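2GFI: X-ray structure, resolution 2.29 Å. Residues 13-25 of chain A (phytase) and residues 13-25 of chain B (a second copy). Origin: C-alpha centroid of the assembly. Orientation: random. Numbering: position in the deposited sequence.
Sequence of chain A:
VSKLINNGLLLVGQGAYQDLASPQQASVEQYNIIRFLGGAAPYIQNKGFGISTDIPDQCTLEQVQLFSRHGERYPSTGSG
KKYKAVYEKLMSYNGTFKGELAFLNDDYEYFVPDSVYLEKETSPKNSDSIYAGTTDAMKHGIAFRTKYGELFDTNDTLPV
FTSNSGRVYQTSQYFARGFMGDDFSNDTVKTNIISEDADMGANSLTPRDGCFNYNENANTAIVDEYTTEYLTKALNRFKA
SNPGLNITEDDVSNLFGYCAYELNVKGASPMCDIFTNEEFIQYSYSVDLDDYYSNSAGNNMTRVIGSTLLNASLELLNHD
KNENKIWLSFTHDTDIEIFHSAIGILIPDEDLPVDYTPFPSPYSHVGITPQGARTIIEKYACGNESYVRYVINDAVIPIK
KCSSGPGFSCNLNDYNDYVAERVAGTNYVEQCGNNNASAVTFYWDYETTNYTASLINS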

ATOM      1  N   GLY A  13     -11.903   5.931  -0.046  1.00 20.03           N
ATOM      2  CA  GLY A  13     -10.976   6.277   1.020  1.00 19.25           C
ATOM      3  C   GLY A  13     -10.666   5.092   1.917  1.00 19.95           C
ATOM      4  O   GLY A  13     -10.815   3.922   1.521  1.00 19.82           O
ATOM      5  N   GLN A  14     -10.273   5.399   3.156  1.00 19.35           N
ATOM      6  CA  GLN A  14      -9.737   4.415   4.060  1.00 18.24           C
ATOM      7  C   GLN A  14     -10.797   3.487   4.634  1.00 18.23           C
ATOM      8  O   GLN A  14     -10.462   2.430   5.189  1.00 18.42           O
ATOM      9  CB  GLN A  14      -8.955   5.107   5.166  1.00 18.22           C
ATOM     10  CG  GLN A  14      -7.878   6.028   4.647  1.00 16.18           C
ATOM     11  CD  GLN A  14      -6.994   5.329   3.652  1.00 16.47           C
ATOM     12  OE1 GLN A  14      -6.895   5.761   2.476  1.00 19.30           O
ATOM     13  NE2 GLN A  14      -6.355   4.243   4.086  1.00 11.12           N
ATOM     14  N   GLY A  15     -12.063   3.867   4.486  1.00 17.55           N
ATOM     15  CA  GLY A  15     -13.183   3.050   4.931  1.00 17.35           C
ATOM     16  C   GLY A  15     -13.185   1.644   4.367  1.00 17.31           C
ATOM     17  O   GLY A  15     -13.871   0.742   4.894  1.00 17.45           O
ATOM     18  N   ALA A  16     -12.442   1.448   3.280  1.00 17.20           N
ATOM     19  CA  ALA A  16     -12.331   0.150   2.659  1.00 17.64           C
ATOM     20  C   ALA A  16     -11.629  -0.869   3.583  1.00 17.42           C
ATOM     21  O   ALA A  16     -11.809  -2.087   3.418  1.00 17.85           O
ATOM     22  CB  ALA A  16     -11.549   0.281   1.312  1.00 18.38           C
ATOM     23  N   TYR A  17     -10.866  -0.363   4.555  1.00 16.00           N
ATOM     24  CA  TYR A  17      -9.970  -1.182   5.367  1.00 16.29           C
ATOM     25  C   TYR A  17     -10.452  -1.396   6.770  1.00 16.70           C
ATOM     26  O   TYR A  17      -9.798  -2.117   7.540  1.00 15.85           O
ATOM     27  CB  TYR A  17      -8.607  -0.508   5.479  1.00 15.02           C
ATOM     28  CG  TYR A  17      -7.967  -0.314   4.154  1.00 16.57           C
ATOM     29  CD1 TYR A  17      -7.395  -1.399   3.466  1.00 15.50           C
ATOM     30  CD2 TYR A  17      -7.943   0.946   3.545  1.00 16.89           C
ATOM     31  CE1 TYR A  17      -6.818  -1.230   2.243  1.00 15.49           C
ATOM     32  CE2 TYR A  17      -7.349   1.113   2.290  1.00 17.41           C
ATOM     33  CZ  TYR A  17      -6.781   0.023   1.665  1.00 17.25           C
ATOM     34  OH  TYR A  17      -6.170   0.179   0.429  1.00 18.19           O
ATOM     35  N   GLN A  18     -11.554  -0.718   7.109  1.00 16.86           N
ATOM     36  CA  GLN A  18     -11.893  -0.454   8.504  1.00 17.16           C
ATOM     37  C   GLN A  18     -12.274  -1.700   9.310  1.00 17.56           C
ATOM     38  O   GLN A  18     -12.275  -1.652  10.534  1.00 18.96           O
ATOM     39  CB  GLN A  18     -13.039   0.544   8.577  1.00 16.23           C
ATOM     40  CG  GLN A  18     -14.357  -0.086   8.091  1.00 14.63           C
ATOM     41  CD  GLN A  18     -15.464   0.919   8.046  1.00 15.65           C
ATOM     42  OE1 GLN A  18     -16.106   1.189   9.061  1.00 15.56           O
ATOM     43  NE2 GLN A  18     -15.693   1.496   6.871  1.00 14.82           N
ATOM     44  N   ASP A  19     -12.662  -2.792   8.657  1.00 17.64           N
ATOM     45  CA  ASP A  19     -12.957  -4.009   9.435  1.00 18.19           C
ATOM     46  C   ASP A  19     -12.099  -5.224   9.046  1.00 18.37           C
ATOM     47  O   ASP A  19     -12.520  -6.360   9.197  1.00 18.83           O
ATOM     48  CB  ASP A  19     -14.461  -4.339   9.402  1.00 17.82           C
ATOM     49  CG  ASP A  19     -14.982  -4.599   8.033  1.00 18.54           C
ATOM     50  OD1 ASP A  19     -14.182  -4.940   7.110  1.00 20.94           O
ATOM     51  OD2 ASP A  19     -16.213  -4.513   7.786  1.00 18.37           O
ATOM     52  N   LEU A  20     -10.899  -4.962   8.535  1.00 18.48           N
ATOM     53  CA  LEU A  20     -10.064  -5.993   7.990  1.00 18.42           C
ATOM     54  C   LEU A  20      -8.927  -6.222   8.966  1.00 18.56           C
ATOM     55  O   LEU A  20      -8.642  -5.367   9.785  1.00 19.33           O
ATOM     56  CB  LEU A  20      -9.511  -5.559   6.623  1.00 17.44           C
ATOM     57  CG  LEU A  20     -10.539  -5.361   5.533  1.00 17.28           C
ATOM     58  CD1 LEU A  20      -9.854  -4.893   4.238  1.00 15.05           C
ATOM     59  CD2 LEU A  20     -11.393  -6.625   5.323  1.00 17.48           C
ATOM     60  N   ALA A  21      -8.270  -7.368   8.869  1.00 18.40           N
ATOM     61  CA  ALA A  21      -7.086  -7.637   9.687  1.00 17.85           C
ATOM     62  C   ALA A  21      -5.895  -7.124   8.926  1.00 17.90           C
ATOM     63  O   ALA A  21      -4.997  -6.519   9.493  1.00 18.42           O
ATOM     64  CB  ALA A  21      -6.972  -9.137   9.936  1.00 17.30           C
ATOM     65  N   SER A  22      -5.920  -7.361   7.611  1.00 17.22           N
ATOM     66  CA  SER A  22      -4.871  -6.940   6.737  1.00 16.75           C
ATOM     67  C   SER A  22      -5.455  -6.080   5.619  1.00 16.41           C
ATOM     68  O   SER A  22      -6.511  -6.400   5.092  1.00 16.30           O
ATOM     69  CB  SER A  22      -4.203  -8.168   6.117  1.00 16.98           C
ATOM     70  OG  SER A  22      -3.275  -7.760   5.135  1.00 17.18           O
ATOM     71  N   PRO A  23      -4.758  -5.008   5.239  1.00 16.49           N
ATOM     72  CA  PRO A  23      -5.192  -4.175   4.127  1.00 16.74           C
ATOM     73  C   PRO A  23      -5.226  -4.995   2.846  1.00 16.88           C
ATOM     74  O   PRO A  23      -5.943  -4.629   1.929  1.00 16.87           O
ATOM     75  CB  PRO A  23      -4.116  -3.058   4.058  1.00 16.21           C
ATOM     76  CG  PRO A  23      -2.989  -3.576   4.800  1.00 16.57           C
ATOM     77  CD  PRO A  23      -3.518  -4.495   5.847  1.00 16.26           C
ATOM     78  N   GLN A  24      -4.490  -6.115   2.793  1.00 16.98           N
ATOM     79  CA  GLN A  24      -4.556  -6.973   1.622  1.00 16.79           C
ATOM     80  C   GLN A  24      -5.870  -7.743   1.504  1.00 16.79           C
ATOM     81  O   GLN A  24      -6.099  -8.387   0.481  1.00 17.10           O
ATOM     82  CB  GLN A  24      -3.367  -7.938   1.527  1.00 16.76           C
ATOM     83  CG  GLN A  24      -2.055  -7.262   1.455  1.00 17.46           C
ATOM     84  CD  GLN A  24      -0.894  -8.229   1.491  1.00 19.46           C
ATOM     85  OE1 GLN A  24      -1.051  -9.378   1.825  1.00 23.22           O
ATOM     86  NE2 GLN A  24       0.270  -7.758   1.156  1.00 21.28           N
ATOM     87  N   GLN A  25      -6.740  -7.666   2.514  1.00 16.55           N
ATOM     88  CA  GLN A  25      -8.071  -8.251   2.386  1.00 16.10           C
ATOM     89  C   GLN A  25      -8.994  -7.309   1.643  1.00 16.25           C
ATOM     90  O   GLN A  25     -10.113  -7.688   1.368  1.00 16.28           O
ATOM     91  CB  GLN A  25      -8.674  -8.598   3.765  1.00 16.73           C
ATOM     92  CG  GLN A  25      -7.856  -9.693   4.498  1.00 15.29           C
ATOM     93  CD  GLN A  25      -8.322  -9.891   5.896  1.00 13.77           C
ATOM     94  OE1 GLN A  25      -7.963  -9.118   6.788  1.00 16.33           O
ATOM     95  NE2 GLN A  25      -9.117 -10.924   6.115  1.00 12.81           N
TER
ATOM     96  N   GLY B  13       4.875  -8.424   9.182  1.00 20.43           N
ATOM     97  CA  GLY B  13       3.772  -8.981   8.467  1.00 20.56           C
ATOM     98  C   GLY B  13       2.532  -8.124   8.623  1.00 20.49           C
ATOM     99  O   GLY B  13       2.599  -6.951   9.056  1.00 20.69           O
ATOM    100  N   GLN B  14       1.393  -8.737   8.320  1.00 19.83           N
ATOM    101  CA  GLN B  14       0.114  -8.040   8.310  1.00 19.15           C
ATOM    102  C   GLN B  14      -0.314  -7.662   9.724  1.00 18.99           C
ATOM    103  O   GLN B  14      -1.200  -6.830   9.909  1.00 19.98           O
ATOM    104  CB  GLN B  14      -0.934  -8.886   7.577  1.00 18.51           C
ATOM    105  CG  GLN B  14      -0.552  -9.187   6.110  1.00 16.95           C
ATOM    106  CD  GLN B  14      -0.055  -7.946   5.353  1.00 15.81           C
ATOM    107  OE1 GLN B  14       1.122  -7.882   4.880  1.00 17.12           O
ATOM    108  NE2 GLN B  14      -0.902  -6.967   5.255  1.00  9.33           N
ATOM    109  N   GLY B  15       0.348  -8.263  10.704  1.00 18.54           N
ATOM    110  CA  GLY B  15       0.088  -8.031  12.105  1.00 17.90           C
ATOM    111  C   GLY B  15       0.170  -6.555  12.404  1.00 17.82           C
ATOM    112  O   GLY B  15      -0.437  -6.087  13.329  1.00 18.67           O
ATOM    113  N   ALA B  16       0.921  -5.814  11.608  1.00 17.72           N
ATOM    114  CA  ALA B  16       1.106  -4.394  11.884  1.00 16.76           C
ATOM    115  C   ALA B  16      -0.225  -3.648  11.806  1.00 16.13           C
ATOM    116  O   ALA B  16      -0.380  -2.615  12.434  1.00 16.17           O
ATOM    117  CB  ALA B  16       2.094  -3.810  10.916  1.00 16.19           C
ATOM    118  N   TYR B  17      -1.185  -4.198  11.060  1.00 16.21           N
ATOM    119  CA  TYR B  17      -2.411  -3.460  10.664  1.00 15.83           C
ATOM    120  C   TYR B  17      -3.620  -3.859  11.468  1.00 16.31           C
ATOM    121  O   TYR B  17      -4.687  -3.300  11.299  1.00 15.91           O
ATOM    122  CB  TYR B  17      -2.734  -3.716   9.201  1.00 14.49           C
ATOM    123  CG  TYR B  17      -1.651  -3.267   8.298  1.00 16.31           C
ATOM    124  CD1 TYR B  17      -1.483  -1.901   7.995  1.00 14.75           C
ATOM    125  CD2 TYR B  17      -0.724  -4.179   7.784  1.00 15.70           C
ATOM    126  CE1 TYR B  17      -0.469  -1.475   7.184  1.00 13.84           C
ATOM    127  CE2 TYR B  17       0.276  -3.749   6.956  1.00 16.10           C
ATOM    128  CZ  TYR B  17       0.403  -2.400   6.663  1.00 16.46           C
ATOM    129  OH  TYR B  17       1.421  -1.984   5.825  1.00 16.85           O
ATOM    130  N   GLN B  18      -3.451  -4.857  12.333  1.00 17.72           N
ATOM    131  CA  GLN B  18      -4.588  -5.647  12.812  1.00 17.66           C
ATOM    132  C   GLN B  18      -5.551  -4.851  13.698  1.00 18.35           C
ATOM    133  O   GLN B  18      -6.729  -5.238  13.880  1.00 18.85           O
ATOM    134  CB  GLN B  18      -4.077  -6.868  13.560  1.00 17.63           C
ATOM    135  CG  GLN B  18      -3.473  -6.512  14.879  1.00 16.91           C
ATOM    136  CD  GLN B  18      -2.812  -7.678  15.514  1.00 18.35           C
ATOM    137  OE1 GLN B  18      -1.591  -7.839  15.383  1.00 18.75           O
ATOM    138  NE2 GLN B  18      -3.602  -8.539  16.170  1.00 16.27           N
ATOM    139  N   ASP B  19      -5.082  -3.759  14.280  1.00 18.28           N
ATOM    140  CA  ASP B  19      -6.010  -3.023  15.123  1.00 19.24           C
ATOM    141  C   ASP B  19      -6.247  -1.578  14.657  1.00 18.81           C
ATOM    142  O   ASP B  19      -6.665  -0.738  15.434  1.00 19.04           O
ATOM    143  CB  ASP B  19      -5.675  -3.181  16.609  1.00 19.39           C
ATOM    144  CG  ASP B  19      -4.308  -2.663  16.963  1.00 24.30           C
ATOM    145  OD1 ASP B  19      -3.712  -1.914  16.138  1.00 25.92           O
ATOM    146  OD2 ASP B  19      -3.734  -2.959  18.056  1.00 28.46           O
ATOM    147  N   LEU B  20      -6.041  -1.339  13.354  1.00 19.28           N
ATOM    148  CA  LEU B  20      -6.126  -0.007  12.741  1.00 18.40           C
ATOM    149  C   LEU B  20      -7.408   0.135  11.965  1.00 18.88           C
ATOM    150  O   LEU B  20      -8.036  -0.851  11.589  1.00 19.39           O
ATOM    151  CB  LEU B  20      -4.931   0.222  11.800  1.00 17.65           C
ATOM    152  CG  LEU B  20      -3.565   0.124  12.515  1.00 15.59           C
ATOM    153  CD1 LEU B  20      -2.464   0.426  11.535  1.00 13.24           C
ATOM    154  CD2 LEU B  20      -3.457   1.008  13.733  1.00  9.31           C
ATOM    155  N   ALA B  21      -7.796   1.374  11.723  1.00 19.05           N
ATOM    156  CA  ALA B  21      -8.938   1.701  10.894  1.00 18.63           C
ATOM    157  C   ALA B  21      -8.420   1.782   9.480  1.00 18.12           C
ATOM    158  O   ALA B  21      -9.035   1.246   8.542  1.00 17.58           O
ATOM    159  CB  ALA B  21      -9.535   3.070  11.327  1.00 18.24           C
ATOM    160  N   SER B  22      -7.262   2.443   9.347  1.00 17.30           N
ATOM    161  CA  SER B  22      -6.625   2.670   8.062  1.00 16.87           C
ATOM    162  C   SER B  22      -5.223   2.105   8.100  1.00 16.14           C
ATOM    163  O   SER B  22      -4.540   2.246   9.104  1.00 16.59           O
ATOM    164  CB  SER B  22      -6.529   4.175   7.793  1.00 17.00           C
ATOM    165  OG  SER B  22      -5.721   4.450   6.649  1.00 17.27           O
ATOM    166  N   PRO B  23      -4.771   1.496   7.005  1.00 16.05           N
ATOM    167  CA  PRO B  23      -3.398   1.019   6.926  1.00 15.65           C
ATOM    168  C   PRO B  23      -2.420   2.155   7.020  1.00 16.51           C
ATOM    169  O   PRO B  23      -1.250   1.947   7.367  1.00 18.07           O
ATOM    170  CB  PRO B  23      -3.318   0.351   5.553  1.00 15.54           C
ATOM    171  CG  PRO B  23      -4.521   0.782   4.811  1.00 15.16           C
ATOM    172  CD  PRO B  23      -5.559   1.164   5.800  1.00 15.16           C
ATOM    173  N   GLN B  24      -2.879   3.369   6.752  1.00 16.23           N
ATOM    174  CA  GLN B  24      -2.015   4.525   6.895  1.00 15.47           C
ATOM    175  C   GLN B  24      -1.784   4.911   8.347  1.00 14.78           C
ATOM    176  O   GLN B  24      -0.986   5.794   8.617  1.00 15.30           O
ATOM    177  CB  GLN B  24      -2.560   5.710   6.085  1.00 15.29           C
ATOM    178  CG  GLN B  24      -2.657   5.434   4.588  1.00 15.16           C
ATOM    179  CD  GLN B  24      -3.316   6.590   3.821  1.00 16.79           C
ATOM    180  OE1 GLN B  24      -3.922   7.465   4.424  1.00 18.57           O
ATOM    181  NE2 GLN B  24      -3.185   6.589   2.507  1.00 15.18           N
ATOM    182  N   GLN B  25      -2.438   4.243   9.291  1.00 14.84           N
ATOM    183  CA  GLN B  25      -2.140   4.468  10.714  1.00 15.17           C
ATOM    184  C   GLN B  25      -0.923   3.659  11.174  1.00 15.46           C
ATOM    185  O   GLN B  25      -0.400   3.889  12.266  1.00 15.46           O
ATOM    186  CB  GLN B  25      -3.349   4.152  11.580  1.00 14.49           C
ATOM    187  CG  GLN B  25      -4.500   5.096  11.329  1.00 15.37           C
ATOM    188  CD  GLN B  25      -5.694   4.709  12.154  1.00 16.36           C
ATOM    189  OE1 GLN B  25      -6.485   3.855  11.744  1.00 15.69           O
ATOM    190  NE2 GLN B  25      -5.823   5.317  13.344  1.00 16.68           N
TER
HETATM  191  O   HOH W   1      -7.022  -1.369   8.732  1.00 38.59           O
HETATM  192  O   HOH W   2      -8.882  -3.222  11.741  1.00 19.33           O
HETATM  193  O   HOH W   3      -6.527  -3.848   8.585  1.00 38.33           O

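The two copies run antiparallel past each other, residues 14 to 18 of one lying along 21 to 23 of the other, so most contacts occur twice about a near-twofold axis that passes between the paired prolines. Together they bury 610 Å².

The apolar part is proline on tyrosine. A:Tyr17 (chi1 m) points toward the partner and offers a ring face to B:Pro23, whose CG sits 3.6 Å from the centroid of the A:Tyr17 ring, 8° off the normal; A:Pro23 CG stands 3.7 Å from the B:Tyr17 centroid. A flat, electron-rich ring suits the polarised CH groups of a rigid pyrrolidine. Between these two CH-pi contacts the prolines meet, A:Pro23 CB to B:Pro23 CB at 3.8 Å.

Polar side chains flank these rings. A:Gln14, with chi1 and chi2 both m, has its CA-to-CB bond pointing toward the partner and its side chain lies beside B:Ser22, and B:Gln14 mirrors it; these glutamines lose the most surface, 73 and 74 Å². The serine hydroxyl also works within its own chain: A:Gln24 N donates to A:Ser22 OG (3.1 Å). A:Gln25 braces the same segment, its OE1 accepting from A:Ala21 N at 2.7 Å and A:Ser22 N at 2.8 Å, which fixes the backbone presented to the partner. Chain B repeats both arrangements.

Backbones come closest where the chains pass at 18 and 21. A:Gln18 CA approaches B:Ala21 O at 3.3 Å, a CA-H...O contact, and B:Gln18 CA lies 3.5 Å from A:Ala21 O. Each alanine CB points away, leaving its carbonyl to make the closest approach.

Water joins carbonyls that cannot bond each other. Water 2 donates to A:Leu20 O (2.9 Å) and B:Leu20 O (2.5 Å), bridging the two type I turns that span residues 17 to 20. The rule is CH-pi and apolar packing at the centre, with preorganised loops and shared water around it.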